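Local coordinates for 4-hydroxy-3-methylbut-2-enyl diphosphate reductase, apicoplast (Plasmodium falciparum, PDB 4N7B), which catalyses the last step of the DOXP/MEP pathway, reducing HMBPP to a mixture of isopentenyl and dimethylallyl diphosphate with an iron-sulfur cluster, at residues A[221-226]-A[475-480]; A[318-323]-A[407-412]; A[335-340]-A[378-383]. All coordinates share one frame; numbering follows the deposited sequence.

In the fold
Near the start of the modelled chain, strand 221-226 forms and waits about 250 residues for its partner: contact 1 closes that loop when strand 477-482 comes in beside it. Everything in contacts 2 and 3 lies within this span. Helix 316-329 begins contact 2, strand 334-338 follows directly, and strand 377-381 pairs with it to close contact 3; only then does the loop 407-412 return to the helix, so contact 3 is enclosed by contact 2. These two touch through S411 and T381, and tie one sheet to its covering helix. Contact 1 belongs to another sheet, its centre about 33 Å from the centre of each of the other two.

Contact 1 of 3, residues A[221-226]-A[475-480]; sequences ILYLIN and VNKIAL
Two neighbouring parallel strands, 221-226 and 477-480, lie side by side: the axes of these short segments approach to 4.9 Å and run 14° apart, joined by backbone bonds that step from one residue of each strand to the next but one. I221 N donates to N476 O, just before the second strand begins, and I221 O receives I478 N at 3.0 Å. Y223 N meets I478 O at 2.8 Å, the donor lying almost exactly on the C=O axis, and Y223 O accepts L480 N. The two end bonds, I221 N to N476 O and I225 N to L480 O, are more bent, the latter to 152° at the hydrogen.

The tight packing is on the face of L222, L224, I478 and L480. Both L222 and L480 have CG anti to the backbone N. L222 reaches across obliquely, its CD1 touching I478 CG2 at 3.6 Å and also L480 CB. L224 lies alongside L480 and points the same way, with L224 CD1 3.9 Å from L480 CD2.

On the other face the fit is looser and partly exposed at its start. I221 CG2 sits over the centre of the Y223 ring, 3.7 Å above its plane, and K477 runs beside the tyrosine, its CD 4.2 Å from Y223 CE2 at the ring edge. Further on, this face is buried, where I225 CD1 approaches A479 CB at 4.1 Å.

Such parallel pairing, with helices on both faces, is that of a parallel sheet in a three-layer alpha/beta/alpha sandwich. Helix 488-499 covers the leucine face through L498 and V495, helix 414-427 covers I225 and Y223 through I426, and strand 506-511 bonds to the other edge of strand 221-226.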
ATOM      1  N   ILE A 221      11.032  12.845  24.550  1.00 32.24           N
ATOM      2  CA  ILE A 221      11.280  13.197  23.163  1.00 32.27           C
ATOM      3  C   ILE A 221      10.316  12.520  22.214  1.00 33.26           C
ATOM      4  O   ILE A 221      10.043  11.317  22.328  1.00 26.83           O
ATOM      5  CB  ILE A 221      12.677  12.784  22.724  1.00 29.92           C
ATOM      6  CG1 ILE A 221      13.728  13.463  23.586  1.00 35.45           C
ATOM      7  CG2 ILE A 221      12.892  13.142  21.247  1.00 28.73           C
ATOM      8  CD1 ILE A 221      15.122  12.964  23.285  1.00 38.60           C
ATOM      9  N   LEU A 222       9.805  13.297  21.266  1.00 26.37           N
ATOM     10  CA  LEU A 222       9.011  12.754  20.173  1.00 21.65           C
ATOM     11  C   LEU A 222       9.818  12.813  18.889  1.00 29.85           C
ATOM     12  O   LEU A 222      10.180  13.896  18.393  1.00 23.68           O
ATOM     13  CB  LEU A 222       7.708  13.529  20.027  1.00 27.17           C
ATOM     14  CG  LEU A 222       6.849  13.128  18.834  1.00 30.82           C
ATOM     15  CD1 LEU A 222       6.170  11.819  19.090  1.00 29.24           C
ATOM     16  CD2 LEU A 222       5.825  14.204  18.552  1.00 30.39           C
ATOM     17  N   TYR A 223      10.140  11.644  18.359  1.00 21.49           N
ATOM     18  CA  TYR A 223      10.868  11.563  17.114  1.00 22.44           C
ATOM     19  C   TYR A 223       9.858  11.494  15.992  1.00 23.63           C
ATOM     20  O   TYR A 223       9.182  10.477  15.808  1.00 24.62           O
ATOM     21  CB  TYR A 223      11.744  10.327  17.091  1.00 19.59           C
ATOM     22  CG  TYR A 223      12.909  10.354  18.052  1.00 26.17           C
ATOM     23  CD1 TYR A 223      14.062  11.052  17.743  1.00 29.17           C
ATOM     24  CD2 TYR A 223      12.869   9.646  19.254  1.00 29.16           C
ATOM     25  CE1 TYR A 223      15.142  11.071  18.600  1.00 28.60           C
ATOM     26  CE2 TYR A 223      13.951   9.657  20.122  1.00 28.22           C
ATOM     27  CZ  TYR A 223      15.083  10.378  19.780  1.00 38.23           C
ATOM     28  OH  TYR A 223      16.163  10.411  20.616  1.00 46.40           O
ATOM     29  N   LEU A 224       9.730  12.592  15.271  1.00 25.63           N
ATOM     30  CA  LEU A 224       8.871  12.655  14.110  1.00 19.67           C
ATOM     31  C   LEU A 224       9.682  12.184  12.916  1.00 26.71           C
ATOM     32  O   LEU A 224      10.701  12.780  12.538  1.00 27.54           O
ATOM     33  CB  LEU A 224       8.358  14.077  13.882  1.00 21.72           C
ATOM     34  CG  LEU A 224       7.493  14.274  12.634  1.00 26.77           C
ATOM     35  CD1 LEU A 224       6.211  13.432  12.727  1.00 25.62           C
ATOM     36  CD2 LEU A 224       7.161  15.762  12.472  1.00 25.75           C
ATOM     37  N   ILE A 225       9.228  11.093  12.329  1.00 21.42           N
ATOM     38  CA  ILE A 225      10.030  10.366  11.364  1.00 18.47           C
ATOM     39  C   ILE A 225       9.699  10.747   9.932  1.00 19.36           C
ATOM     40  O   ILE A 225       8.537  10.957   9.575  1.00 23.47           O
ATOM     41  CB  ILE A 225       9.824   8.863  11.528  1.00 22.35           C
ATOM     42  CG1 ILE A 225      10.316   8.436  12.909  1.00 25.73           C
ATOM     43  CG2 ILE A 225      10.584   8.113  10.472  1.00 21.15           C
ATOM     44  CD1 ILE A 225       9.883   7.053  13.341  1.00 25.95           C
ATOM     45  N   ASN A 226      10.740  10.782   9.116  1.00 17.74           N
ATOM     46  CA  ASN A 226      10.613  11.010   7.703  1.00 18.88           C
ATOM     47  C   ASN A 226      11.573  10.017   7.071  1.00 20.72           C
ATOM     48  O   ASN A 226      12.680   9.825   7.562  1.00 24.00           O
ATOM     49  CB  ASN A 226      11.031  12.475   7.399  1.00 22.75           C
ATOM     50  CG  ASN A 226      10.610  12.931   6.038  1.00 44.14           C
ATOM     51  OD1 ASN A 226       9.415  12.927   5.710  1.00 44.46           O
ATOM     52  ND2 ASN A 226      11.587  13.363   5.226  1.00 51.33           N
ATOM     53  N   VAL A 475       6.096   6.559  29.415  1.00 44.72           N
ATOM     54  CA  VAL A 475       6.881   6.588  28.189  1.00 38.39           C
ATOM     55  C   VAL A 475       7.454   7.973  27.941  1.00 36.97           C
ATOM     56  O   VAL A 475       6.736   8.980  27.889  1.00 37.20           O
ATOM     57  CB  VAL A 475       6.160   5.982  26.948  1.00 45.94           C
ATOM     58  CG1 VAL A 475       4.892   5.222  27.354  1.00 50.28           C
ATOM     59  CG2 VAL A 475       5.899   7.013  25.905  1.00 36.06           C
ATOM     60  N   ASN A 476       8.776   7.993  27.813  1.00 29.65           N
ATOM     61  CA  ASN A 476       9.538   9.215  27.640  1.00 38.09           C
ATOM     62  C   ASN A 476       9.955   9.444  26.204  1.00 35.16           C
ATOM     63  O   ASN A 476      10.114  10.577  25.784  1.00 34.95           O
ATOM     64  CB  ASN A 476      10.775   9.172  28.537  1.00 32.74           C
ATOM     65  CG  ASN A 476      10.413   9.062  30.005  1.00 43.11           C
ATOM     66  OD1 ASN A 476       9.497   9.731  30.483  1.00 47.27           O
ATOM     67  ND2 ASN A 476      11.124   8.209  30.723  1.00 44.48           N
ATOM     68  N   LYS A 477      10.155   8.373  25.452  1.00 34.01           N
ATOM     69  CA  LYS A 477      10.529   8.526  24.053  1.00 31.69           C
ATOM     70  C   LYS A 477       9.585   7.782  23.124  1.00 30.64           C
ATOM     71  O   LYS A 477       9.365   6.580  23.261  1.00 26.66           O
ATOM     72  CB  LYS A 477      11.967   8.074  23.832  1.00 32.04           C
ATOM     73  CG  LYS A 477      12.935   8.708  24.823  1.00 32.99           C
ATOM     74  CD  LYS A 477      14.300   8.923  24.221  1.00 41.01           C
ATOM     75  CE  LYS A 477      15.364   9.049  25.304  1.00 44.06           C
ATOM     76  NZ  LYS A 477      14.934   9.926  26.436  1.00 45.86           N
ATOM     77  N   ILE A 478       9.046   8.522  22.168  1.00 25.62           N
ATOM     78  CA  ILE A 478       8.107   8.012  21.190  1.00 22.63           C
ATOM     79  C   ILE A 478       8.629   8.166  19.758  1.00 29.00           C
ATOM     80  O   ILE A 478       9.107   9.235  19.345  1.00 30.02           O
ATOM     81  CB  ILE A 478       6.803   8.772  21.306  1.00 25.51           C
ATOM     82  CG1 ILE A 478       6.204   8.531  22.674  1.00 30.40           C
ATOM     83  CG2 ILE A 478       5.843   8.396  20.188  1.00 24.95           C
ATOM     84  CD1 ILE A 478       5.060   9.459  22.995  1.00 33.44           C
ATOM     85  N   ALA A 479       8.527   7.084  19.009  1.00 26.50           N
ATOM     86  CA  ALA A 479       8.806   7.081  17.592  1.00 25.16           C
ATOM     87  C   ALA A 479       7.464   7.301  16.887  1.00 31.35           C
ATOM     88  O   ALA A 479       6.528   6.509  17.085  1.00 21.00           O
ATOM     89  CB  ALA A 479       9.390   5.735  17.205  1.00 25.95           C
ATOM     90  N   LEU A 480       7.326   8.379  16.109  1.00 20.15           N
ATOM     91  CA  LEU A 480       6.039   8.634  15.456  1.00 24.04           C
ATOM     92  C   LEU A 480       6.177   8.593  13.943  1.00 25.35           C
ATOM     93  O   LEU A 480       6.982   9.334  13.375  1.00 20.87           O
ATOM     94  CB  LEU A 480       5.463   9.975  15.893  1.00 26.34           C
ATOM     95  CG  LEU A 480       4.206  10.459  15.171  1.00 26.37           C
ATOM     96  CD1 LEU A 480       2.994   9.581  15.484  1.00 28.67           C
ATOM     97  CD2 LEU A 480       3.916  11.911  15.550  1.00 28.33           C
TER

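Contact 2 of 3, residues A[318-323]-A[407-412]; sequences VNKVHV and IPSGSI
Hydrogen bonding centres on the ammonium group of K320, which leaves helix 316-329 with CG anti to the backbone N (chi1 173°) and an extended chain beyond it. At its tip NZ donates twice: to S409 OG at 3.0 Å, and to G410 O at 3.0 Å, the latter nearly along the C=O axis (172°). Chi1 of S409, 48°, sets OG between its own backbone N and carbonyl carbon. The acceptors lie on a type I beta turn from I407 to G410, closed by G410 N to I407 O at 2.8 Å. The lysine thus joins the helix to the loop that follows strand 405-406, an edge strand of a parallel alpha/beta sheet, and leads into helix 414-427.

Apolar contacts are sparser. The aliphatic end of K320 passes I407, with CE 3.9 Å from I407 CG2. Deeper in, V321 CG2 faces S411 CB at 4.1 Å. Both V321 and S411 also pack on V380 of strand 377-381, and S411 OG is hydrogen-bonded to the backbone N of T381. On the helix, V321 lies close to T383 and to E345, the proton donor by similarity, and V318 touches the iron-sulfur cluster.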
ATOM      1  N   VAL A 318       2.584  -1.481  -8.626  1.00 24.58           N
ATOM      2  CA  VAL A 318       1.698  -2.647  -8.623  1.00 27.66           C
ATOM      3  C   VAL A 318       1.591  -3.157 -10.062  1.00 29.18           C
ATOM      4  O   VAL A 318       1.706  -4.355 -10.314  1.00 28.12           O
ATOM      5  CB  VAL A 318       0.297  -2.316  -8.060  1.00 31.68           C
ATOM      6  CG1 VAL A 318      -0.691  -3.429  -8.368  1.00 30.57           C
ATOM      7  CG2 VAL A 318       0.377  -2.081  -6.567  1.00 25.12           C
ATOM      8  N   ASN A 319       1.427  -2.245 -11.018  1.00 26.31           N
ATOM      9  CA  ASN A 319       1.373  -2.656 -12.412  1.00 30.53           C
ATOM     10  C   ASN A 319       2.649  -3.396 -12.791  1.00 36.10           C
ATOM     11  O   ASN A 319       2.629  -4.328 -13.595  1.00 32.59           O
ATOM     12  CB  ASN A 319       1.174  -1.462 -13.328  1.00 33.06           C
ATOM     13  CG  ASN A 319       1.100  -1.859 -14.785  1.00 35.46           C
ATOM     14  OD1 ASN A 319       0.126  -2.465 -15.227  1.00 36.88           O
ATOM     15  ND2 ASN A 319       2.124  -1.502 -15.547  1.00 33.09           N
ATOM     16  N   LYS A 320       3.765  -2.973 -12.210  1.00 32.32           N
ATOM     17  CA  LYS A 320       5.037  -3.632 -12.444  1.00 30.97           C
ATOM     18  C   LYS A 320       4.912  -5.125 -12.154  1.00 30.38           C
ATOM     19  O   LYS A 320       5.306  -5.955 -12.965  1.00 27.10           O
ATOM     20  CB  LYS A 320       6.081  -3.012 -11.539  1.00 25.32           C
ATOM     21  CG  LYS A 320       7.422  -3.677 -11.525  1.00 28.04           C
ATOM     22  CD  LYS A 320       8.244  -2.977 -10.446  1.00 33.04           C
ATOM     23  CE  LYS A 320       9.694  -3.362 -10.454  1.00 36.86           C
ATOM     24  NZ  LYS A 320      10.327  -3.049  -9.136  1.00 38.11           N
ATOM     25  N   VAL A 321       4.320  -5.469 -11.017  1.00 24.00           N
ATOM     26  CA  VAL A 321       4.214  -6.879 -10.627  1.00 25.42           C
ATOM     27  C   VAL A 321       3.293  -7.616 -11.598  1.00 30.00           C
ATOM     28  O   VAL A 321       3.634  -8.694 -12.105  1.00 30.80           O
ATOM     29  CB  VAL A 321       3.712  -7.052  -9.169  1.00 26.01           C
ATOM     30  CG1 VAL A 321       3.667  -8.514  -8.778  1.00 30.53           C
ATOM     31  CG2 VAL A 321       4.633  -6.325  -8.226  1.00 27.47           C
ATOM     32  N   HIS A 322       2.148  -7.013 -11.898  1.00 31.12           N
ATOM     33  CA  HIS A 322       1.204  -7.593 -12.860  1.00 33.56           C
ATOM     34  C   HIS A 322       1.908  -7.937 -14.155  1.00 38.48           C
ATOM     35  O   HIS A 322       1.672  -8.986 -14.762  1.00 38.92           O
ATOM     36  CB  HIS A 322       0.074  -6.606 -13.156  1.00 34.62           C
ATOM     37  CG  HIS A 322      -0.962  -6.528 -12.073  1.00 37.43           C
ATOM     38  ND1 HIS A 322      -2.313  -6.619 -12.327  1.00 39.62           N
ATOM     39  CD2 HIS A 322      -0.842  -6.365 -10.733  1.00 35.13           C
ATOM     40  CE1 HIS A 322      -2.981  -6.517 -11.191  1.00 41.58           C
ATOM     41  NE2 HIS A 322      -2.111  -6.365 -10.208  1.00 37.77           N
ATOM     42  N   VAL A 323       2.791  -7.039 -14.566  1.00 34.84           N
ATOM     43  CA  VAL A 323       3.439  -7.124 -15.858  1.00 33.16           C
ATOM     44  C   VAL A 323       4.476  -8.252 -15.895  1.00 32.21           C
ATOM     45  O   VAL A 323       4.500  -9.052 -16.829  1.00 35.25           O
ATOM     46  CB  VAL A 323       4.087  -5.756 -16.192  1.00 38.48           C
ATOM     47  CG1 VAL A 323       5.272  -5.934 -17.089  1.00 41.54           C
ATOM     48  CG2 VAL A 323       3.046  -4.839 -16.805  1.00 36.96           C
ATOM     49  N   ILE A 407      12.052 -10.559  -9.992  1.00 34.61           N
ATOM     50  CA  ILE A 407      12.359  -9.203 -10.413  1.00 33.39           C
ATOM     51  C   ILE A 407      13.644  -8.710  -9.731  1.00 39.01           C
ATOM     52  O   ILE A 407      13.737  -8.708  -8.494  1.00 40.88           O
ATOM     53  CB  ILE A 407      11.221  -8.259 -10.023  1.00 33.42           C
ATOM     54  CG1 ILE A 407       9.896  -8.729 -10.621  1.00 29.40           C
ATOM     55  CG2 ILE A 407      11.547  -6.835 -10.440  1.00 39.79           C
ATOM     56  CD1 ILE A 407       8.700  -7.992 -10.019  1.00 30.84           C
ATOM     57  N   PRO A 408      14.637  -8.274 -10.525  1.00 42.26           N
ATOM     58  CA  PRO A 408      15.926  -7.833  -9.969  1.00 46.36           C
ATOM     59  C   PRO A 408      15.778  -6.726  -8.931  1.00 45.78           C
ATOM     60  O   PRO A 408      16.399  -6.799  -7.868  1.00 50.40           O
ATOM     61  CB  PRO A 408      16.685  -7.329 -11.199  1.00 50.11           C
ATOM     62  CG  PRO A 408      16.109  -8.136 -12.332  1.00 49.40           C
ATOM     63  CD  PRO A 408      14.653  -8.299 -11.996  1.00 46.83           C
ATOM     64  N   SER A 409      14.953  -5.726  -9.223  1.00 44.65           N
ATOM     65  CA  SER A 409      14.727  -4.650  -8.263  1.00 49.52           C
ATOM     66  C   SER A 409      13.790  -5.082  -7.113  1.00 51.87           C
ATOM     67  O   SER A 409      13.619  -4.346  -6.140  1.00 53.36           O
ATOM     68  CB  SER A 409      14.188  -3.406  -8.977  1.00 48.20           C
ATOM     69  OG  SER A 409      13.129  -3.734  -9.854  1.00 55.24           O
ATOM     70  N   GLY A 410      13.202  -6.276  -7.207  1.00 35.80           N
ATOM     71  CA  GLY A 410      12.258  -6.718  -6.187  1.00 31.01           C
ATOM     72  C   GLY A 410      10.844  -6.185  -6.404  1.00 29.40           C
ATOM     73  O   GLY A 410      10.621  -5.339  -7.279  1.00 32.34           O
ATOM     74  N   SER A 411       9.896  -6.666  -5.597  1.00 26.10           N
ATOM     75  CA  SER A 411       8.477  -6.313  -5.726  1.00 23.91           C
ATOM     76  C   SER A 411       8.052  -5.364  -4.609  1.00 24.85           C
ATOM     77  O   SER A 411       7.084  -4.604  -4.761  1.00 26.87           O
ATOM     78  CB  SER A 411       7.600  -7.577  -5.675  1.00 24.42           C
ATOM     79  OG  SER A 411       8.014  -8.517  -6.649  1.00 34.55           O
ATOM     80  N   ILE A 412       8.731  -5.424  -3.466  1.00 22.83           N
ATOM     81  CA  ILE A 412       8.380  -4.536  -2.359  1.00 28.78           C
ATOM     82  C   ILE A 412       8.791  -3.118  -2.756  1.00 23.23           C
ATOM     83  O   ILE A 412       9.958  -2.883  -3.088  1.00 28.87           O
ATOM     84  CB  ILE A 412       9.072  -4.964  -1.055  1.00 27.99           C
ATOM     85  CG1 ILE A 412       8.500  -6.299  -0.573  1.00 31.32           C
ATOM     86  CG2 ILE A 412       8.872  -3.910   0.026  1.00 22.71           C
ATOM     87  CD1 ILE A 412       9.145  -6.788   0.674  1.00 33.55           C
TER

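Contact 3 of 3, residues A[335-340]-A[378-383]; sequences IILIGY and FYVTQT. With F3S (Fe3-s4 cluster), chain B.
Five hydrogen bonds join strand 335-338 and the residues after it to 378-383, four of them between main chains. I336 N donates to F378 O at 2.8 Å, and I336 O takes V380 N at a less straight 145°. I338 repeats the pattern, its N giving to V380 O and its O receiving Q382 N, the latter nearly linear at 167°. The fifth uses a side chain: Q382, extended with CG anti to the backbone N, brings OE1 to Y340 N at 2.9 Å, almost along its C=O axis. Its amide plane stands 86° to the Y340 ring. G339 lies close to the plane of this amide, off its oxygen end, with CA 3.3 Å from Q382 OE1; a CB there would clash with that oxygen.

These are adjacent parallel strands of a four-stranded alpha/beta sheet, and their C-terminal ends lead toward the active site. T383 is part of the cluster pocket, with OG1 3.4 Å from S4 of the F3S cluster. That hydroxyl is hydrogen-bonded to OE1 of E345, the probable proton donor, while Q382 packs against H343, inferred to bind substrate.

On one face L337 CD1 crosses V380 CG1 obliquely at 3.6 Å; helix 344-350 lies against L337 and helix 316-329 against V380. On the opposite face I338 runs beside T381, with CB 4.0 Å from T381 CG2, and its CD1 reaches Y379 CD1 as the two side chains cross obliquely. There helix 387-400 packs on I336, I338 and Y379 through L397 and V394.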
ATOM      1  N   ILE A 335       4.473 -19.306 -11.425  1.00 41.97           N
ATOM      2  CA  ILE A 335       4.748 -18.119 -10.644  1.00 39.54           C
ATOM      3  C   ILE A 335       4.354 -18.291  -9.194  1.00 41.00           C
ATOM      4  O   ILE A 335       3.231 -18.697  -8.902  1.00 43.40           O
ATOM      5  CB  ILE A 335       4.006 -16.916 -11.218  1.00 37.23           C
ATOM      6  CG1 ILE A 335       4.805 -16.329 -12.388  1.00 43.49           C
ATOM      7  CG2 ILE A 335       3.847 -15.838 -10.162  1.00 36.98           C
ATOM      8  CD1 ILE A 335       4.143 -16.494 -13.694  1.00 43.44           C
ATOM      9  N   ILE A 336       5.278 -17.980  -8.289  1.00 36.04           N
ATOM     10  CA  ILE A 336       4.972 -18.008  -6.864  1.00 35.93           C
ATOM     11  C   ILE A 336       4.739 -16.590  -6.388  1.00 36.12           C
ATOM     12  O   ILE A 336       5.599 -15.741  -6.530  1.00 32.87           O
ATOM     13  CB  ILE A 336       6.090 -18.634  -6.025  1.00 33.83           C
ATOM     14  CG1 ILE A 336       6.001 -20.159  -6.036  1.00 48.25           C
ATOM     15  CG2 ILE A 336       5.914 -18.265  -4.577  1.00 33.33           C
ATOM     16  CD1 ILE A 336       6.293 -20.787  -7.336  1.00 41.15           C
ATOM     17  N   LEU A 337       3.567 -16.343  -5.821  1.00 34.44           N
ATOM     18  CA  LEU A 337       3.178 -15.013  -5.389  1.00 30.98           C
ATOM     19  C   LEU A 337       3.143 -14.973  -3.871  1.00 32.37           C
ATOM     20  O   LEU A 337       2.243 -15.538  -3.269  1.00 33.09           O
ATOM     21  CB  LEU A 337       1.793 -14.682  -5.936  1.00 34.83           C
ATOM     22  CG  LEU A 337       1.128 -13.391  -5.437  1.00 35.30           C
ATOM     23  CD1 LEU A 337       2.087 -12.231  -5.479  1.00 40.55           C
ATOM     24  CD2 LEU A 337      -0.089 -13.096  -6.288  1.00 35.75           C
ATOM     25  N   ILE A 338       4.134 -14.333  -3.254  1.00 29.09           N
ATOM     26  CA  ILE A 338       4.168 -14.216  -1.795  1.00 25.47           C
ATOM     27  C   ILE A 338       3.311 -13.032  -1.347  1.00 29.39           C
ATOM     28  O   ILE A 338       3.586 -11.894  -1.694  1.00 30.67           O
ATOM     29  CB  ILE A 338       5.600 -13.972  -1.303  1.00 29.15           C
ATOM     30  CG1 ILE A 338       6.547 -15.013  -1.903  1.00 34.32           C
ATOM     31  CG2 ILE A 338       5.642 -14.016   0.204  1.00 31.93           C
ATOM     32  CD1 ILE A 338       7.990 -14.853  -1.477  1.00 33.80           C
ATOM     33  N   GLY A 339       2.257 -13.288  -0.601  1.00 29.46           N
ATOM     34  CA  GLY A 339       1.403 -12.206  -0.156  1.00 26.56           C
ATOM     35  C   GLY A 339       0.207 -12.813   0.520  1.00 32.45           C
ATOM     36  O   GLY A 339       0.131 -14.039   0.613  1.00 29.05           O
ATOM     37  N   TYR A 340      -0.724 -11.986   0.982  1.00 32.73           N
ATOM     38  CA  TYR A 340      -1.881 -12.482   1.727  1.00 35.77           C
ATOM     39  C   TYR A 340      -3.083 -12.714   0.814  1.00 40.98           C
ATOM     40  O   TYR A 340      -3.525 -11.803   0.118  1.00 34.95           O
ATOM     41  CB  TYR A 340      -2.222 -11.499   2.841  1.00 34.15           C
ATOM     42  CG  TYR A 340      -1.094 -11.379   3.837  1.00 34.49           C
ATOM     43  CD1 TYR A 340      -0.867 -12.385   4.769  1.00 42.52           C
ATOM     44  CD2 TYR A 340      -0.226 -10.293   3.816  1.00 41.41           C
ATOM     45  CE1 TYR A 340       0.170 -12.303   5.681  1.00 45.08           C
ATOM     46  CE2 TYR A 340       0.822 -10.197   4.733  1.00 43.84           C
ATOM     47  CZ  TYR A 340       1.010 -11.209   5.667  1.00 45.94           C
ATOM     48  OH  TYR A 340       2.037 -11.134   6.586  1.00 47.59           O
ATOM     49  N   PHE A 378       9.395 -18.465 -11.003  1.00 42.34           N
ATOM     50  CA  PHE A 378       9.626 -17.048 -10.842  1.00 40.37           C
ATOM     51  C   PHE A 378       8.759 -16.620  -9.676  1.00 43.16           C
ATOM     52  O   PHE A 378       7.583 -16.991  -9.611  1.00 42.40           O
ATOM     53  CB  PHE A 378       9.184 -16.318 -12.103  1.00 37.67           C
ATOM     54  CG  PHE A 378       9.678 -14.889 -12.206  1.00 36.30           C
ATOM     55  CD1 PHE A 378      10.945 -14.611 -12.706  1.00 37.62           C
ATOM     56  CD2 PHE A 378       8.866 -13.825 -11.832  1.00 34.03           C
ATOM     57  CE1 PHE A 378      11.397 -13.302 -12.820  1.00 39.58           C
ATOM     58  CE2 PHE A 378       9.316 -12.505 -11.951  1.00 35.32           C
ATOM     59  CZ  PHE A 378      10.579 -12.249 -12.442  1.00 39.40           C
ATOM     60  N   TYR A 379       9.322 -15.869  -8.740  1.00 34.83           N
ATOM     61  CA  TYR A 379       8.522 -15.392  -7.645  1.00 33.93           C
ATOM     62  C   TYR A 379       8.389 -13.890  -7.667  1.00 32.33           C
ATOM     63  O   TYR A 379       9.212 -13.169  -8.207  1.00 31.78           O
ATOM     64  CB  TYR A 379       9.051 -15.881  -6.289  1.00 35.57           C
ATOM     65  CG  TYR A 379      10.214 -15.100  -5.684  1.00 35.68           C
ATOM     66  CD1 TYR A 379       9.994 -13.931  -4.963  1.00 32.13           C
ATOM     67  CD2 TYR A 379      11.530 -15.560  -5.801  1.00 35.51           C
ATOM     68  CE1 TYR A 379      11.046 -13.229  -4.397  1.00 32.92           C
ATOM     69  CE2 TYR A 379      12.585 -14.864  -5.235  1.00 33.37           C
ATOM     70  CZ  TYR A 379      12.333 -13.696  -4.538  1.00 34.40           C
ATOM     71  OH  TYR A 379      13.369 -12.983  -3.971  1.00 44.53           O
ATOM     72  N   VAL A 380       7.339 -13.439  -7.013  1.00 31.74           N
ATOM     73  CA  VAL A 380       6.939 -12.065  -7.039  1.00 31.48           C
ATOM     74  C   VAL A 380       6.290 -11.861  -5.670  1.00 35.99           C
ATOM     75  O   VAL A 380       5.956 -12.850  -5.007  1.00 32.20           O
ATOM     76  CB  VAL A 380       6.002 -11.893  -8.256  1.00 36.15           C
ATOM     77  CG1 VAL A 380       4.620 -11.464  -7.858  1.00 38.85           C
ATOM     78  CG2 VAL A 380       6.624 -10.983  -9.262  1.00 36.59           C
ATOM     79  N   THR A 381       6.115 -10.619  -5.214  1.00 35.32           N
ATOM     80  CA  THR A 381       5.517 -10.398  -3.901  1.00 28.59           C
ATOM     81  C   THR A 381       4.525  -9.246  -3.907  1.00 31.66           C
ATOM     82  O   THR A 381       4.553  -8.370  -4.775  1.00 34.06           O
ATOM     83  CB  THR A 381       6.577 -10.136  -2.779  1.00 28.08           C
ATOM     84  OG1 THR A 381       7.002  -8.771  -2.782  1.00 38.10           O
ATOM     85  CG2 THR A 381       7.784 -11.014  -2.953  1.00 31.46           C
ATOM     86  N   GLN A 382       3.647  -9.267  -2.918  1.00 28.08           N
ATOM     87  CA  GLN A 382       2.859  -8.104  -2.539  1.00 27.71           C
ATOM     88  C   GLN A 382       3.803  -6.922  -2.272  1.00 28.59           C
ATOM     89  O   GLN A 382       4.866  -7.081  -1.667  1.00 29.15           O
ATOM     90  CB  GLN A 382       2.071  -8.444  -1.276  1.00 28.02           C
ATOM     91  CG  GLN A 382       0.977  -7.476  -0.889  1.00 27.84           C
ATOM     92  CD  GLN A 382       0.143  -8.011   0.254  1.00 34.59           C
ATOM     93  OE1 GLN A 382       0.073  -9.216   0.455  1.00 36.76           O
ATOM     94  NE2 GLN A 382      -0.475  -7.125   1.020  1.00 37.20           N
ATOM     95  N   THR A 383       3.401  -5.728  -2.692  1.00 25.63           N
ATOM     96  CA  THR A 383       4.282  -4.554  -2.634  1.00 30.59           C
ATOM     97  C   THR A 383       4.520  -4.028  -1.232  1.00 25.93           C
ATOM     98  O   THR A 383       5.484  -3.304  -1.003  1.00 29.22           O
ATOM     99  CB  THR A 383       3.709  -3.382  -3.447  1.00 24.28           C
ATOM    100  OG1 THR A 383       2.450  -2.972  -2.887  1.00 29.71           O
ATOM    101  CG2 THR A 383       3.503  -3.783  -4.875  1.00 28.00           C
TER
HETATM  102 FE1  F3S B 401       2.276   3.359  -2.571  1.00 26.99          FE
HETATM  103 FE3  F3S B 401       2.460   2.133  -4.962  1.00 26.63          FE
HETATM  104 FE4  F3S B 401       3.920   1.338  -2.851  1.00 26.91          FE
HETATM  105  S1  F3S B 401       0.636   2.695  -3.865  1.00 24.12           S
HETATM  106  S2  F3S B 401       2.708   1.800  -1.042  1.00 27.48           S
HETATM  107  S3  F3S B 401       4.031   3.260  -3.936  1.00 22.68           S
HETATM  108  S4  F3S B 401       2.977   0.058  -4.370  1.00 30.32           S